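Local coordinates for protein alkaline phosphatase (Thermus thermophilus, PDB 7KWD) that probably hydrolyses phosphate monoesters as a zinc- and magnesium-binding homodimeric enzyme of the alkaline phosphatase family, at residues F49-E52 against D53-I56; P232-I235 against D236-F239; V476-E479 against E480-L483. All blocks are in the same frame, centred on the assembly; numbering follows the deposited sequence.

Contact 1: residues F49-E52 against D53-I56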
loop_
_atom_site.group_PDB
_atom_site.type_symbol
_atom_site.label_atom_id
_atom_site.label_comp_id
_atom_site.label_asym_id
_atom_site.label_seq_id
_atom_site.Cartn_x
_atom_site.Cartn_y
_atom_site.Cartn_z
ATOM N N PHE A 49 9.907 1.140 2.044
ATOM C CA PHE A 49 9.025 0.332 2.874
ATOM C C PHE A 49 7.569 0.601 2.536
ATOM O O PHE A 49 7.076 1.718 2.697
ATOM C CB PHE A 49 9.315 0.647 4.341
ATOM C CG PHE A 49 8.496 -0.112 5.348
ATOM C CD1 PHE A 49 8.679 -1.472 5.538
ATOM C CD2 PHE A 49 7.576 0.570 6.175
ATOM C CE1 PHE A 49 7.965 -2.164 6.508
ATOM C CE2 PHE A 49 6.855 -0.117 7.136
ATOM C CZ PHE A 49 7.061 -1.478 7.321
ATOM N N SER A 50 6.884 -0.438 2.084
ATOM C CA SER A 50 5.484 -0.328 1.686
ATOM C C SER A 50 4.582 -0.928 2.744
ATOM O O SER A 50 5.044 -1.583 3.686
ATOM C CB SER A 50 5.267 -1.044 0.349
ATOM O OG SER A 50 5.247 -2.422 0.553
ATOM N N TRP A 51 3.270 -0.708 2.572
ATOM C CA TRP A 51 2.291 -1.314 3.467
ATOM C C TRP A 51 2.155 -2.803 3.210
ATOM O O TRP A 51 1.716 -3.545 4.103
ATOM C CB TRP A 51 0.934 -0.596 3.334
ATOM C CG TRP A 51 0.989 0.829 3.898
ATOM C CD1 TRP A 51 0.833 2.009 3.210
ATOM C CD2 TRP A 51 1.226 1.194 5.268
ATOM N NE1 TRP A 51 0.977 3.079 4.076
ATOM C CE2 TRP A 51 1.209 2.596 5.341
ATOM C CE3 TRP A 51 1.440 0.460 6.444
ATOM C CZ2 TRP A 51 1.397 3.278 6.544
ATOM C CZ3 TRP A 51 1.618 1.143 7.638
ATOM C CH2 TRP A 51 1.593 2.538 7.672
ATOM N N GLU A 52 2.546 -3.287 2.034
ATOM C CA GLU A 52 2.580 -4.734 1.868
ATOM C C GLU A 52 3.704 -5.328 2.701
ATOM O O GLU A 52 3.499 -6.343 3.367
ATOM C CB GLU A 52 2.732 -5.132 0.403
ATOM C CG GLU A 52 1.639 -4.610 -0.519
ATOM C CD GLU A 52 0.239 -5.168 -0.227
ATOM O OE1 GLU A 52 -0.729 -4.565 -0.724
ATOM O OE2 GLU A 52 0.105 -6.186 0.496
ATOM N N ASP A 53 4.890 -4.694 2.708
ATOM C CA ASP A 53 5.956 -5.190 3.565
ATOM C C ASP A 53 5.500 -5.231 5.011
ATOM O O ASP A 53 5.855 -6.146 5.770
ATOM C CB ASP A 53 7.228 -4.315 3.521
ATOM C CG ASP A 53 7.744 -4.051 2.098
ATOM O OD1 ASP A 53 7.575 -4.925 1.227
ATOM O OD2 ASP A 53 8.351 -2.976 1.871
ATOM N N TYR A 54 4.814 -4.168 5.435
ATOM C CA TYR A 54 4.390 -4.087 6.815
ATOM C C TYR A 54 3.526 -5.292 7.173
ATOM O O TYR A 54 3.732 -5.930 8.204
ATOM C CB TYR A 54 3.624 -2.792 7.081
ATOM C CG TYR A 54 3.062 -2.833 8.478
ATOM C CD1 TYR A 54 3.868 -2.555 9.585
ATOM C CD2 TYR A 54 1.752 -3.224 8.693
ATOM C CE1 TYR A 54 3.358 -2.636 10.891
ATOM C CE2 TYR A 54 1.237 -3.302 9.962
ATOM C CZ TYR A 54 2.035 -3.034 11.062
ATOM O OH TYR A 54 1.485 -3.141 12.296
ATOM N N ALA A 55 2.543 -5.595 6.328
ATOM C CA ALA A 55 1.606 -6.672 6.616
ATOM C C ALA A 55 2.318 -8.013 6.747
ATOM O O ALA A 55 1.968 -8.823 7.615
ATOM C CB ALA A 55 0.557 -6.743 5.506
ATOM N N ILE A 56 3.307 -8.267 5.873
ATOM C CA ILE A 56 4.063 -9.526 5.932
ATOM C C ILE A 56 4.854 -9.632 7.231
ATOM O O ILE A 56 4.857 -10.678 7.876
ATOM C CB ILE A 56 4.991 -9.665 4.705
ATOM C CG1 ILE A 56 4.181 -9.933 3.438
ATOM C CG2 ILE A 56 5.975 -10.815 4.907
ATOM C CD1 ILE A 56 4.961 -9.592 2.134
HETATM O O HOH W 1 6.894 -3.850 -1.168
#
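Ser50 and Asp53 exchange hydrogen bonds at the start of helix 51-65. Asp53 N reaches Ser50 OG at 3.2 Å, while Ser50 N gives an almost straight bond (176°) to Asp53 OD2 at 2.9 Å, arriving well above the carboxylate plane. With chi1 at 76°, Ser50 OG sits between its own backbone N and carbonyl carbon, from where it also accepts a weak bond from Glu52 N. A water bridges Ser50 OG and Asp53 OD1, and Asn278 donates to OD2, so both oxygens of this buried carboxylate have partners. The first helical turns follow, with Tyr54 N on Ser50 O and Ala55 N on Trp51 O.

The aromatic contacts gather round Tyr54. Phe49 CZ lies 3.7 Å from Tyr54 CB, and the six-membered ring of Trp51 turns its edge toward the Tyr54 face in an offset edge-to-face pair, centroids 5.9 Å apart and planes at 75°. Trp51 also meets Trp51 of the second subunit, and Glu52 OE1 bonds Thr434 of that subunit.

Here a capping box opens the buried first turn of helix 51-65 at the dimer interface, just after Asp47, a ligand of both magnesium and zinc.

Contact 2: residues P232-I235 against D236-F239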
loop_
_atom_site.group_PDB
_atom_site.type_symbol
_atom_site.label_atom_id
_atom_site.label_comp_id
_atom_site.label_asym_id
_atom_site.label_seq_id
_atom_site.Cartn_x
_atom_site.Cartn_y
_atom_site.Cartn_z
ATOM N N PRO A 232 25.717 -6.048 4.183
ATOM C CA PRO A 232 24.852 -7.171 3.807
ATOM C C PRO A 232 23.466 -7.107 4.449
ATOM O O PRO A 232 23.287 -6.648 5.582
ATOM C CB PRO A 232 25.635 -8.402 4.300
ATOM C CG PRO A 232 27.092 -7.964 4.261
ATOM C CD PRO A 232 27.070 -6.482 4.598
ATOM N N TYR A 233 22.494 -7.647 3.711
ATOM C CA TYR A 233 21.165 -7.880 4.258
ATOM C C TYR A 233 21.215 -8.626 5.585
ATOM O O TYR A 233 22.040 -9.531 5.782
ATOM C CB TYR A 233 20.343 -8.688 3.275
ATOM C CG TYR A 233 20.011 -8.021 1.986
ATOM C CD1 TYR A 233 19.024 -7.042 1.934
ATOM C CD2 TYR A 233 20.645 -8.404 0.795
ATOM C CE1 TYR A 233 18.677 -6.439 0.708
ATOM C CE2 TYR A 233 20.318 -7.812 -0.409
ATOM C CZ TYR A 233 19.336 -6.821 -0.444
ATOM O OH TYR A 233 18.983 -6.204 -1.618
ATOM N N GLU A 234 20.291 -8.270 6.476
ATOM C CA GLU A 234 20.106 -9.032 7.711
ATOM C C GLU A 234 20.017 -10.547 7.464
ATOM O O GLU A 234 20.602 -11.336 8.209
ATOM C CB GLU A 234 18.854 -8.544 8.441
ATOM C CG GLU A 234 18.508 -9.319 9.710
ATOM C CD GLU A 234 19.529 -9.186 10.834
ATOM O OE1 GLU A 234 20.413 -8.286 10.821
ATOM O OE2 GLU A 234 19.462 -10.033 11.746
ATOM N N ILE A 235 19.288 -10.976 6.435
ATOM C CA ILE A 235 19.144 -12.421 6.255
ATOM C C ILE A 235 20.509 -13.067 6.039
ATOM O O ILE A 235 20.762 -14.185 6.496
ATOM C CB ILE A 235 18.166 -12.729 5.101
ATOM C CG1 ILE A 235 17.783 -14.211 5.138
ATOM C CG2 ILE A 235 18.736 -12.341 3.738
ATOM C CD1 ILE A 235 16.709 -14.612 4.153
ATOM N N ASP A 236 21.414 -12.366 5.374
ATOM C CA ASP A 236 22.734 -12.918 5.092
ATOM C C ASP A 236 23.626 -12.824 6.326
ATOM O O ASP A 236 24.309 -13.790 6.673
ATOM C CB ASP A 236 23.331 -12.193 3.881
ATOM C CG ASP A 236 22.500 -12.394 2.603
ATOM O OD1 ASP A 236 21.947 -13.492 2.415
ATOM O OD2 ASP A 236 22.397 -11.458 1.771
ATOM N N ARG A 237 23.582 -11.701 7.039
ATOM C CA ARG A 237 24.327 -11.587 8.285
ATOM C C ARG A 237 23.920 -12.684 9.257
ATOM O O ARG A 237 24.777 -13.293 9.914
ATOM C CB ARG A 237 24.081 -10.204 8.901
ATOM C CG ARG A 237 24.718 -9.965 10.254
ATOM C CD ARG A 237 24.029 -8.815 11.010
ATOM N NE ARG A 237 22.840 -9.341 11.663
ATOM C CZ ARG A 237 22.868 -9.997 12.819
ATOM N NH1 ARG A 237 24.026 -10.170 13.447
ATOM N NH2 ARG A 237 21.751 -10.457 13.355
ATOM N N ARG A 238 22.610 -12.928 9.373
ATOM C CA ARG A 238 22.075 -13.820 10.392
ATOM C C ARG A 238 22.430 -15.276 10.101
ATOM O O ARG A 238 22.875 -15.994 10.997
ATOM C CB ARG A 238 20.553 -13.653 10.482
ATOM C CG ARG A 238 19.876 -14.483 11.585
ATOM C CD ARG A 238 18.405 -14.044 11.806
ATOM N NE ARG A 238 18.388 -12.737 12.460
ATOM C CZ ARG A 238 18.365 -12.575 13.772
ATOM N NH1 ARG A 238 18.313 -13.643 14.559
ATOM N NH2 ARG A 238 18.377 -11.352 14.297
ATOM N N PHE A 239 22.260 -15.718 8.854
ATOM C CA PHE A 239 22.328 -17.131 8.513
ATOM C C PHE A 239 23.570 -17.550 7.748
ATOM O O PHE A 239 23.808 -18.751 7.629
ATOM C CB PHE A 239 21.100 -17.525 7.693
ATOM C CG PHE A 239 19.832 -17.348 8.426
ATOM C CD1 PHE A 239 19.597 -18.044 9.600
ATOM C CD2 PHE A 239 18.879 -16.470 7.972
ATOM C CE1 PHE A 239 18.423 -17.870 10.294
ATOM C CE2 PHE A 239 17.699 -16.303 8.661
ATOM C CZ PHE A 239 17.473 -17.000 9.820
HETATM O O HOH W 2 24.018 -9.520 1.489
#
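A salt-bridge network on the short helix 234-239 joins Glu234 to two consecutive arginines, Arg237 and Arg238, one turn further on. Arg237 grips the carboxylate side-on: its NE lies 2.8 Å from Glu234 OE1, and its NH2 is at the same distance, 2.8 Å, from Glu234 OE2. The second bond is nearly straight (169°), NH2 meeting OE2 on the syn side, slightly tilted from the carboxylate plane, while NE stands well above that plane at OE1. Arg238 approaches across the glutamate, and its NE meets the anti lone pair of Glu234 OE2 at 3.0 Å, with a weaker bond from NH2. OE2 is therefore shared by both arginines, which would be expected to stabilise its negative charge. The bend of the Glu234 chain at chi2 (65°) folds the carboxylate back toward them. An alanine here would remove the common acceptor, and is likely to leave both guanidinium groups without their shared mate and freer to turn.

On another side of the helix, Ile235 CG1 packs in the plane of the Phe239 ring, at its edge, 3.8 Å from CD2, while Arg238 CG covers one face of that ring. Asp236 OD2 lies at the edge of the Tyr233 ring, 3.7 Å from CD2; a water links this oxygen to Tyr233 N, and Ser348 OG bonds it too. Tyr233, the N-cap residue, packs on helix 273-280, which carries the zinc ligands Asp275 and His279, and makes a cation-pi contact with Arg273. The pairings of Glu234 follow the i to i+3 and i to i+4 pattern of helical salt bridges.

Contact 3: residues V476-E479 against E480-L483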
loop_
_atom_site.group_PDB
_atom_site.type_symbol
_atom_site.label_atom_id
_atom_site.label_comp_id
_atom_site.label_asym_id
_atom_site.label_seq_id
_atom_site.Cartn_x
_atom_site.Cartn_y
_atom_site.Cartn_z
ATOM N N VAL A 476 12.403 27.303 -4.110
ATOM C CA VAL A 476 11.474 26.444 -4.812
ATOM C C VAL A 476 11.715 26.541 -6.308
ATOM O O VAL A 476 12.195 27.552 -6.817
ATOM C CB VAL A 476 10.051 26.899 -4.429
ATOM C CG1 VAL A 476 9.026 26.318 -5.378
ATOM C CG2 VAL A 476 9.737 26.540 -2.952
ATOM N N MET A 477 11.374 25.466 -7.013
ATOM C CA MET A 477 11.330 25.407 -8.471
ATOM C C MET A 477 9.978 24.807 -8.824
ATOM O O MET A 477 9.511 23.885 -8.147
ATOM C CB MET A 477 12.489 24.556 -9.052
ATOM C CG MET A 477 12.389 24.138 -10.536
ATOM S SD MET A 477 13.868 23.235 -11.159
ATOM C CE MET A 477 15.188 24.305 -10.577
ATOM N N SER A 478 9.349 25.342 -9.867
ATOM C CA SER A 478 8.066 24.832 -10.324
ATOM C C SER A 478 8.286 23.614 -11.205
ATOM O O SER A 478 9.370 23.392 -11.756
ATOM C CB SER A 478 7.303 25.893 -11.115
ATOM O OG SER A 478 7.861 26.024 -12.409
ATOM N N GLU A 479 7.231 22.807 -11.318
ATOM C CA GLU A 479 7.294 21.632 -12.172
ATOM C C GLU A 479 7.625 22.015 -13.608
ATOM O O GLU A 479 8.448 21.356 -14.274
ATOM C CB GLU A 479 5.958 20.894 -12.105
ATOM C CG GLU A 479 5.894 19.660 -12.994
ATOM C CD GLU A 479 4.565 18.912 -12.845
ATOM O OE1 GLU A 479 3.678 19.428 -12.134
ATOM O OE2 GLU A 479 4.408 17.835 -13.455
ATOM N N GLU A 480 6.977 23.069 -14.113
ATOM C CA GLU A 480 7.225 23.500 -15.485
ATOM C C GLU A 480 8.653 24.009 -15.635
ATOM O O GLU A 480 9.323 23.705 -16.628
ATOM C CB GLU A 480 6.194 24.562 -15.911
ATOM C CG GLU A 480 4.754 24.041 -16.133
ATOM C CD GLU A 480 4.597 23.087 -17.350
ATOM O OE1 GLU A 480 5.117 23.399 -18.461
ATOM O OE2 GLU A 480 3.943 22.017 -17.191
ATOM N N GLU A 481 9.174 24.729 -14.645
ATOM C CA GLU A 481 10.568 25.151 -14.769
ATOM C C GLU A 481 11.466 23.943 -14.902
ATOM O O GLU A 481 12.374 23.919 -15.738
ATOM C CB GLU A 481 11.012 25.989 -13.569
ATOM C CG GLU A 481 10.671 27.455 -13.655
ATOM C CD GLU A 481 10.785 28.169 -12.302
ATOM O OE1 GLU A 481 10.602 27.522 -11.242
ATOM O OE2 GLU A 481 11.062 29.385 -12.288
ATOM N N ALA A 482 11.206 22.914 -14.085
ATOM C CA ALA A 482 12.059 21.734 -14.035
ATOM C C ALA A 482 11.974 20.940 -15.327
ATOM O O ALA A 482 12.984 20.436 -15.826
ATOM C CB ALA A 482 11.646 20.856 -12.849
ATOM N N LEU A 483 10.777 20.826 -15.883
ATOM C CA LEU A 483 10.611 20.077 -17.118
ATOM C C LEU A 483 11.375 20.731 -18.268
ATOM O O LEU A 483 11.958 20.034 -19.108
ATOM C CB LEU A 483 9.133 19.971 -17.447
ATOM C CG LEU A 483 8.328 18.980 -16.610
ATOM C CD1 LEU A 483 6.849 19.165 -16.944
ATOM C CD2 LEU A 483 8.744 17.535 -16.853
HETATM O O HOH W 3 9.889 28.731 -9.131
#
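Residues 476-478 run in an extended conformation up to Ser478, where the chain turns into helix 479-487 and the second segment continues as its first turn. Ser478 and Glu481 have their CA atoms 5.1 Å apart. Helical bonds begin at once: Ala482 N donates to Ser478 O at 3.0 Å, and Leu483 N donates to Glu479 O at 2.9 Å.

The side chains of Ser478 and Glu481 close this end reciprocally. Ser478 OG accepts from Glu481 N at 2.9 Å, and Ser478 N donates to Glu481 OE1, also at 2.9 Å, along an almost perfectly straight line (178°) that uses the anti lone pair of the carboxylate oxygen. Since CG of Glu481 stands opposite the carbonyl carbon (chi1 -84°) and the chain runs extended beyond it, the carboxylate reaches back to the backbone N of Ser478. A weak bond from Ser478 OG reaches the same OE1, as does a water that also bonds weakly to Val476 O. OE1 thus gathers several donors, while its negative charge lies beside the amino end of the helix, where the dipole would probably favour it.

The apolar part of the contact belongs to Met477. Its CG crosses at a slant over Glu481 CB, 3.8 Å away, and the extended chain (chi2 176°) brings SD to 3.7 Å from Ala482 CB. Both residues are buried, Met477 against His116 and Asp118 and Ala482 against Leu88 and Thr89, which docks this side of the helix on neighbouring loops. With its serine N-cap and a glutamate three residues later, the start of this C-terminal helix is a classic capping box.

How the contacts relate
Contacts 1 and 3 solve the same problem in different surroundings. Each opens a helix with a serine cap and an acidic partner three residues on, but the aspartate of contact 1 is buried, in a contact close to the metal site that reaches the second subunit, while the longer glutamate of contact 3 works at the exposed edge of the chain, away from the metals. Contact 2, partly buried, also lies at a helix start, yet its acid pairs with arginine side chains instead of a backbone N. Contacts 1 and 2 both flank helix 283-306, their centres about 19 Å apart; contacts 2 and 3 sit on opposite sides of the chain's centre, centres about 42 Å apart.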